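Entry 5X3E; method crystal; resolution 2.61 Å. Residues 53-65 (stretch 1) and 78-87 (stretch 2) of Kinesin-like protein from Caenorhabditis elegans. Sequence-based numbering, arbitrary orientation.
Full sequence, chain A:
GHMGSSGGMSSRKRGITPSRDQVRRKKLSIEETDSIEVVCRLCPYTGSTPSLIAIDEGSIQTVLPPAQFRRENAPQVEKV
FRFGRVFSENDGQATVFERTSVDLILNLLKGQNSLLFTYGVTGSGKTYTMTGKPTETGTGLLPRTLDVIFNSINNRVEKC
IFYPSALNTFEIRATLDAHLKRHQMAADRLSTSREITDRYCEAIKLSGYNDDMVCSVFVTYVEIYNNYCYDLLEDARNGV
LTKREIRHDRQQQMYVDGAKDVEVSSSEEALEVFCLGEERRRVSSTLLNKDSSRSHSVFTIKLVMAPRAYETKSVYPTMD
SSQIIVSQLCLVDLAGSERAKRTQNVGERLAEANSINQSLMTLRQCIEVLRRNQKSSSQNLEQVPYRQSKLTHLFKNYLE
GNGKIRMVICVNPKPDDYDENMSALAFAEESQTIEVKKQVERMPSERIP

Stretch 1 53-65: IAIDEGSIQTVLP
Stretch 2, residues 78-87: EKVFRFGRVF

The two stretches pair as antiparallel strands, 59-62 against 79-82, with their axes 4.7 Å apart at closest approach and their N-to-C directions 161° apart; together they bury 812 Å². Stretch 1 enters as the end of a strand at I53 and A54, and turns back on itself through I55-G58, so that I53 and Q61 exchange backbone hydrogen bonds (I53 N to Q61 O 3.0 Å, Q61 N to I53 O 2.8 Å) and I55 N reaches S59 O at 2.9 Å. A54 CB points toward stretch 2 and lies 3.9 Å from V86 CG1.

E57 takes a left-handed conformation (phi/psi 62/5), and its carbonyl O accepts V86 N at 2.8 Å. Its side chain (chi1 t, chi2 p) brings OE2 to 3.5 Å from R85 NH2, a salt bridge containing a weak hydrogen bond, at the edge of the guanidinium; R85 reaches it with chi1 t, chi2 p and chi3 t. G58 (-142/11) follows, its O accepting F83 N at 3.0 Å.

Extended geometry resumes at S59 (-144/155), a non-hydrogen-bonded partner of R82 with CA atoms 4.5 Å apart; S59 CA instead approaches F81 O at 3.3 Å in a CA-H...O contact. I60 and F81 form the hydrogen-bonded pair (CA-CA 5.3 Å): I60 N to F81 O and F81 N to I60 O are both 2.9 Å. The I60 side chain (m, t) sets CD1 3.6 Å from V86 CG1, with V86 at chi1 t. Q61 pairs with V80, CA-CA 4.5 Å, their side chains sharing the sheet face of S59 and R82, opposite that of I60 and F81.

At T62, N donates to K79 O at 2.8 Å; T62 CB points toward stretch 2, and with chi1 m its OG1 donates to K79 O at 2.9 Å. Beyond the strand, L64 CD1 (chi1 m, chi2 p) rests 3.8 Å from E78 CG.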

ATOM      1  N   ILE A  53      23.414   3.803 -13.698  1.00 94.72           N
ATOM      2  CA  ILE A  53      24.366   3.540 -12.623  1.00 94.53           C
ATOM      3  C   ILE A  53      24.069   4.473 -11.458  1.00 95.30           C
ATOM      4  O   ILE A  53      23.770   5.656 -11.655  1.00101.91           O
ATOM      5  CB  ILE A  53      25.828   3.700 -13.099  1.00116.42           C
ATOM      6  CG1 ILE A  53      26.197   2.578 -14.070  1.00121.70           C
ATOM      7  CG2 ILE A  53      26.796   3.707 -11.922  1.00114.31           C
ATOM      8  CD1 ILE A  53      26.172   1.208 -13.418  1.00127.65           C
ATOM      9  N   ALA A  54      24.152   3.938 -10.244  1.00 91.54           N
ATOM     10  CA  ALA A  54      23.977   4.745  -9.047  1.00 85.66           C
ATOM     11  C   ALA A  54      25.249   5.527  -8.744  1.00 91.70           C
ATOM     12  O   ALA A  54      26.361   5.049  -8.978  1.00 97.47           O
ATOM     13  CB  ALA A  54      23.600   3.862  -7.857  1.00 78.75           C
ATOM     14  N   ILE A  55      25.076   6.743  -8.231  1.00 97.32           N
ATOM     15  CA  ILE A  55      26.205   7.620  -7.948  1.00103.93           C
ATOM     16  C   ILE A  55      26.240   7.978  -6.468  1.00119.85           C
ATOM     17  O   ILE A  55      26.968   7.361  -5.682  1.00129.61           O
ATOM     18  CB  ILE A  55      26.138   8.901  -8.796  1.00 98.08           C
ATOM     19  CG1 ILE A  55      25.881   8.571 -10.262  1.00 99.43           C
ATOM     20  CG2 ILE A  55      27.424   9.690  -8.656  1.00100.43           C
ATOM     21  CD1 ILE A  55      25.687   9.804 -11.111  1.00112.98           C
ATOM     22  N   ASP A  56      25.453   8.986  -6.090  1.00119.34           N
ATOM     23  CA  ASP A  56      25.526   9.632  -4.783  1.00117.19           C
ATOM     24  C   ASP A  56      24.832   8.863  -3.670  1.00121.22           C
ATOM     25  O   ASP A  56      24.759   9.382  -2.550  1.00131.69           O
ATOM     26  CB  ASP A  56      24.906  11.032  -4.858  1.00113.77           C
ATOM     27  CG  ASP A  56      25.792  12.033  -5.567  1.00132.17           C
ATOM     28  OD1 ASP A  56      26.805  11.618  -6.172  1.00139.73           O
ATOM     29  OD2 ASP A  56      25.471  13.239  -5.520  1.00141.88           O
ATOM     30  N   GLU A  57      24.303   7.669  -3.942  1.00111.10           N
ATOM     31  CA  GLU A  57      23.322   7.004  -3.087  1.00107.49           C
ATOM     32  C   GLU A  57      22.034   7.818  -2.982  1.00103.48           C
ATOM     33  O   GLU A  57      21.128   7.458  -2.220  1.00 96.78           O
ATOM     34  CB  GLU A  57      23.891   6.695  -1.688  1.00109.42           C
ATOM     35  CG  GLU A  57      23.247   5.511  -0.947  1.00113.29           C
ATOM     36  CD  GLU A  57      23.679   4.149  -1.484  1.00113.03           C
ATOM     37  OE1 GLU A  57      24.585   4.101  -2.340  1.00127.23           O
ATOM     38  OE2 GLU A  57      23.114   3.123  -1.045  1.00102.47           O
ATOM     39  N   GLY A  58      21.950   8.915  -3.732  1.00 99.94           N
ATOM     40  CA  GLY A  58      20.741   9.698  -3.897  1.00 88.25           C
ATOM     41  C   GLY A  58      20.616  10.198  -5.325  1.00 92.26           C
ATOM     42  O   GLY A  58      19.780  11.060  -5.613  1.00 90.24           O
ATOM     43  N   SER A  59      21.453   9.673  -6.224  1.00102.69           N
ATOM     44  CA  SER A  59      21.458  10.083  -7.623  1.00 98.50           C
ATOM     45  C   SER A  59      21.741   8.883  -8.517  1.00 90.80           C
ATOM     46  O   SER A  59      22.385   7.915  -8.102  1.00 84.09           O
ATOM     47  CB  SER A  59      22.503  11.176  -7.888  1.00104.16           C
ATOM     48  OG  SER A  59      22.321  12.279  -7.016  1.00112.18           O
ATOM     49  N   ILE A  60      21.276   8.975  -9.764  1.00 94.06           N
ATOM     50  CA  ILE A  60      21.399   7.904 -10.750  1.00 91.36           C
ATOM     51  C   ILE A  60      21.665   8.531 -12.110  1.00 96.34           C
ATOM     52  O   ILE A  60      21.001   9.501 -12.491  1.00105.20           O
ATOM     53  CB  ILE A  60      20.132   7.027 -10.804  1.00 83.26           C
ATOM     54  CG1 ILE A  60      20.120   6.031  -9.647  1.00 82.44           C
ATOM     55  CG2 ILE A  60      20.029   6.297 -12.137  1.00 87.72           C
ATOM     56  CD1 ILE A  60      18.983   5.052  -9.724  1.00 85.74           C
ATOM     57  N   GLN A  61      22.631   7.981 -12.843  1.00 93.59           N
ATOM     58  CA  GLN A  61      22.999   8.488 -14.158  1.00101.44           C
ATOM     59  C   GLN A  61      22.547   7.535 -15.256  1.00110.97           C
ATOM     60  O   GLN A  61      22.695   6.317 -15.134  1.00106.58           O
ATOM     61  CB  GLN A  61      24.510   8.691 -14.270  1.00 98.59           C
ATOM     62  CG  GLN A  61      24.946   9.196 -15.630  1.00106.60           C
ATOM     63  CD  GLN A  61      26.441   9.384 -15.732  1.00118.37           C
ATOM     64  OE1 GLN A  61      27.054   9.019 -16.735  1.00115.66           O
ATOM     65  NE2 GLN A  61      27.039   9.958 -14.694  1.00123.08           N
ATOM     66  N   THR A  62      22.018   8.106 -16.333  1.00109.27           N
ATOM     67  CA  THR A  62      21.608   7.352 -17.509  1.00106.30           C
ATOM     68  C   THR A  62      22.822   6.993 -18.368  1.00111.25           C
ATOM     69  O   THR A  62      23.791   7.753 -18.452  1.00113.45           O
ATOM     70  CB  THR A  62      20.602   8.174 -18.313  1.00112.88           C
ATOM     71  OG1 THR A  62      19.579   8.659 -17.434  1.00117.54           O
ATOM     72  CG2 THR A  62      19.959   7.345 -19.389  1.00116.50           C
ATOM     73  N   VAL A  63      22.761   5.829 -19.021  1.00113.71           N
ATOM     74  CA  VAL A  63      23.872   5.320 -19.827  1.00110.78           C
ATOM     75  C   VAL A  63      23.327   4.735 -21.127  1.00108.73           C
ATOM     76  O   VAL A  63      22.633   3.712 -21.104  1.00115.25           O
ATOM     77  CB  VAL A  63      24.698   4.261 -19.079  1.00105.80           C
ATOM     78  CG1 VAL A  63      25.777   3.684 -19.993  1.00 96.09           C
ATOM     79  CG2 VAL A  63      25.311   4.841 -17.807  1.00 98.08           C
ATOM     80  N   LEU A  64      23.629   5.379 -22.252  1.00109.02           N
ATOM     81  CA  LEU A  64      23.246   4.835 -23.550  1.00117.46           C
ATOM     82  C   LEU A  64      23.959   3.506 -23.796  1.00126.56           C
ATOM     83  O   LEU A  64      25.189   3.435 -23.667  1.00123.61           O
ATOM     84  CB  LEU A  64      23.583   5.810 -24.679  1.00114.59           C
ATOM     85  CG  LEU A  64      22.566   6.874 -25.092  1.00114.04           C
ATOM     86  CD1 LEU A  64      22.209   7.764 -23.921  1.00119.14           C
ATOM     87  CD2 LEU A  64      23.129   7.707 -26.230  1.00115.26           C
ATOM     88  N   PRO A  65      23.231   2.437 -24.153  1.00130.30           N
ATOM     89  CA  PRO A  65      23.804   1.121 -24.470  1.00124.93           C
ATOM     90  C   PRO A  65      24.780   1.161 -25.646  1.00121.56           C
ATOM     91  O   PRO A  65      24.402   1.605 -26.730  1.00128.12           O
ATOM     92  CB  PRO A  65      22.572   0.279 -24.817  1.00125.48           C
ATOM     93  CG  PRO A  65      21.444   0.950 -24.100  1.00118.37           C
ATOM     94  CD  PRO A  65      21.759   2.414 -24.171  1.00122.46           C
ATOM     95  N   GLU A  78      22.600  10.233 -20.550  1.00109.42           N
ATOM     96  CA  GLU A  78      22.557  11.659 -20.856  1.00118.43           C
ATOM     97  C   GLU A  78      21.664  12.445 -19.889  1.00125.84           C
ATOM     98  O   GLU A  78      21.479  13.651 -20.055  1.00133.26           O
ATOM     99  CB  GLU A  78      22.090  11.877 -22.297  1.00117.98           C
ATOM    100  CG  GLU A  78      23.106  11.449 -23.341  1.00123.29           C
ATOM    101  CD  GLU A  78      22.623  11.691 -24.754  1.00137.18           C
ATOM    102  OE1 GLU A  78      21.422  11.985 -24.926  1.00145.10           O
ATOM    103  OE2 GLU A  78      23.444  11.588 -25.692  1.00141.47           O
ATOM    104  N   LYS A  79      21.117  11.767 -18.880  1.00117.84           N
ATOM    105  CA  LYS A  79      20.335  12.426 -17.843  1.00116.39           C
ATOM    106  C   LYS A  79      20.749  11.908 -16.472  1.00113.41           C
ATOM    107  O   LYS A  79      21.179  10.761 -16.324  1.00112.00           O
ATOM    108  CB  LYS A  79      18.823  12.224 -18.031  1.00113.25           C
ATOM    109  CG  LYS A  79      18.211  13.047 -19.152  1.00119.23           C
ATOM    110  CD  LYS A  79      16.714  12.793 -19.261  1.00117.02           C
ATOM    111  CE  LYS A  79      16.108  13.485 -20.477  1.00124.75           C
ATOM    112  NZ  LYS A  79      14.693  13.070 -20.718  1.00114.98           N
ATOM    113  N   VAL A  80      20.603  12.770 -15.469  1.00105.96           N
ATOM    114  CA  VAL A  80      20.910  12.446 -14.081  1.00101.96           C
ATOM    115  C   VAL A  80      19.670  12.732 -13.248  1.00108.12           C
ATOM    116  O   VAL A  80      19.104  13.828 -13.326  1.00115.20           O
ATOM    117  CB  VAL A  80      22.115  13.251 -13.563  1.00 94.78           C
ATOM    118  CG1 VAL A  80      22.319  12.996 -12.084  1.00 97.74           C
ATOM    119  CG2 VAL A  80      23.356  12.888 -14.341  1.00 93.20           C
ATOM    120  N   PHE A  81      19.248  11.753 -12.457  1.00105.39           N
ATOM    121  CA  PHE A  81      18.025  11.865 -11.678  1.00102.43           C
ATOM    122  C   PHE A  81      18.348  11.837 -10.193  1.00 97.92           C
ATOM    123  O   PHE A  81      19.186  11.050  -9.743  1.00100.75           O
ATOM    124  CB  PHE A  81      17.056  10.742 -12.030  1.00 98.47           C
ATOM    125  CG  PHE A  81      16.559  10.802 -13.440  1.00 99.33           C
ATOM    126  CD1 PHE A  81      17.099   9.979 -14.413  1.00 99.98           C
ATOM    127  CD2 PHE A  81      15.565  11.695 -13.797  1.00102.02           C
ATOM    128  CE1 PHE A  81      16.643  10.035 -15.714  1.00108.93           C
ATOM    129  CE2 PHE A  81      15.102  11.755 -15.094  1.00105.33           C
ATOM    130  CZ  PHE A  81      15.642  10.924 -16.055  1.00115.62           C
ATOM    131  N   ARG A  82      17.662  12.684  -9.433  1.00 95.10           N
ATOM    132  CA  ARG A  82      17.872  12.798  -7.998  1.00 96.86           C
ATOM    133  C   ARG A  82      16.652  12.265  -7.259  1.00 94.38           C
ATOM    134  O   ARG A  82      15.522  12.689  -7.524  1.00102.00           O
ATOM    135  CB  ARG A  82      18.148  14.251  -7.603  1.00106.47           C
ATOM    136  CG  ARG A  82      18.512  14.431  -6.143  1.00118.81           C
ATOM    137  CD  ARG A  82      19.007  15.845  -5.875  1.00131.41           C
ATOM    138  NE  ARG A  82      19.341  16.044  -4.467  1.00135.19           N
ATOM    139  CZ  ARG A  82      20.523  15.742  -3.936  1.00127.77           C
ATOM    140  NH1 ARG A  82      20.751  15.952  -2.646  1.00127.05           N
ATOM    141  NH2 ARG A  82      21.478  15.227  -4.698  1.00120.30           N
ATOM    142  N   PHE A  83      16.886  11.343  -6.333  1.00 85.16           N
ATOM    143  CA  PHE A  83      15.847  10.777  -5.490  1.00 78.74           C
ATOM    144  C   PHE A  83      16.209  11.000  -4.029  1.00 77.80           C
ATOM    145  O   PHE A  83      17.348  11.336  -3.692  1.00 87.97           O
ATOM    146  CB  PHE A  83      15.670   9.277  -5.760  1.00 76.71           C
ATOM    147  CG  PHE A  83      15.283   8.955  -7.169  1.00 80.32           C
ATOM    148  CD1 PHE A  83      13.955   8.971  -7.557  1.00 91.39           C
ATOM    149  CD2 PHE A  83      16.249   8.636  -8.108  1.00 82.62           C
ATOM    150  CE1 PHE A  83      13.596   8.672  -8.854  1.00 92.25           C
ATOM    151  CE2 PHE A  83      15.897   8.337  -9.406  1.00 88.47           C
ATOM    152  CZ  PHE A  83      14.567   8.358  -9.779  1.00 96.31           C
ATOM    153  N   GLY A  84      15.227  10.803  -3.151  1.00 74.21           N
ATOM    154  CA  GLY A  84      15.495  10.900  -1.729  1.00 71.49           C
ATOM    155  C   GLY A  84      16.486   9.870  -1.233  1.00 74.54           C
ATOM    156  O   GLY A  84      17.147  10.095  -0.214  1.00 84.16           O
ATOM    157  N   ARG A  85      16.610   8.749  -1.940  1.00 73.45           N
ATOM    158  CA  ARG A  85      17.529   7.672  -1.599  1.00 71.94           C
ATOM    159  C   ARG A  85      17.572   6.702  -2.773  1.00 78.49           C
ATOM    160  O   ARG A  85      16.539   6.439  -3.395  1.00 75.49           O
ATOM    161  CB  ARG A  85      17.089   6.948  -0.316  1.00 64.76           C
ATOM    162  CG  ARG A  85      17.835   5.645  -0.050  1.00 68.63           C
ATOM    163  CD  ARG A  85      19.283   5.893   0.369  1.00 85.72           C
ATOM    164  NE  ARG A  85      20.039   4.647   0.474  1.00 91.56           N
ATOM    165  CZ  ARG A  85      20.100   3.874   1.555  1.00 89.45           C
ATOM    166  NH1 ARG A  85      19.444   4.204   2.663  1.00 71.83           N
ATOM    167  NH2 ARG A  85      20.822   2.760   1.522  1.00 84.75           N
ATOM    168  N   VAL A  86      18.762   6.196  -3.084  1.00 79.35           N
ATOM    169  CA  VAL A  86      18.939   5.203  -4.140  1.00 73.63           C
ATOM    170  C   VAL A  86      19.484   3.933  -3.507  1.00 71.09           C
ATOM    171  O   VAL A  86      20.531   3.962  -2.850  1.00 82.25           O
ATOM    172  CB  VAL A  86      19.870   5.697  -5.260  1.00 71.05           C
ATOM    173  CG1 VAL A  86      20.081   4.592  -6.291  1.00 70.84           C
ATOM    174  CG2 VAL A  86      19.298   6.939  -5.930  1.00 68.09           C
ATOM    175  N   PHE A  87      18.765   2.829  -3.684  1.00 67.01           N
ATOM    176  CA  PHE A  87      19.235   1.521  -3.250  1.00 62.19           C
ATOM    177  C   PHE A  87      19.931   0.808  -4.397  1.00 70.64           C
ATOM    178  O   PHE A  87      19.475   0.859  -5.541  1.00 87.11           O
ATOM    179  CB  PHE A  87      18.082   0.655  -2.746  1.00 63.22           C
ATOM    180  CG  PHE A  87      17.308   1.268  -1.615  1.00 71.65           C
ATOM    181  CD1 PHE A  87      17.783   1.192  -0.316  1.00 65.99           C
ATOM    182  CD2 PHE A  87      16.099   1.903  -1.848  1.00 61.81           C
ATOM    183  CE1 PHE A  87      17.074   1.747   0.726  1.00 65.56           C
ATOM    184  CE2 PHE A  87      15.386   2.459  -0.810  1.00 57.75           C
ATOM    185  CZ  PHE A  87      15.874   2.382   0.479  1.00 63.14           C
TER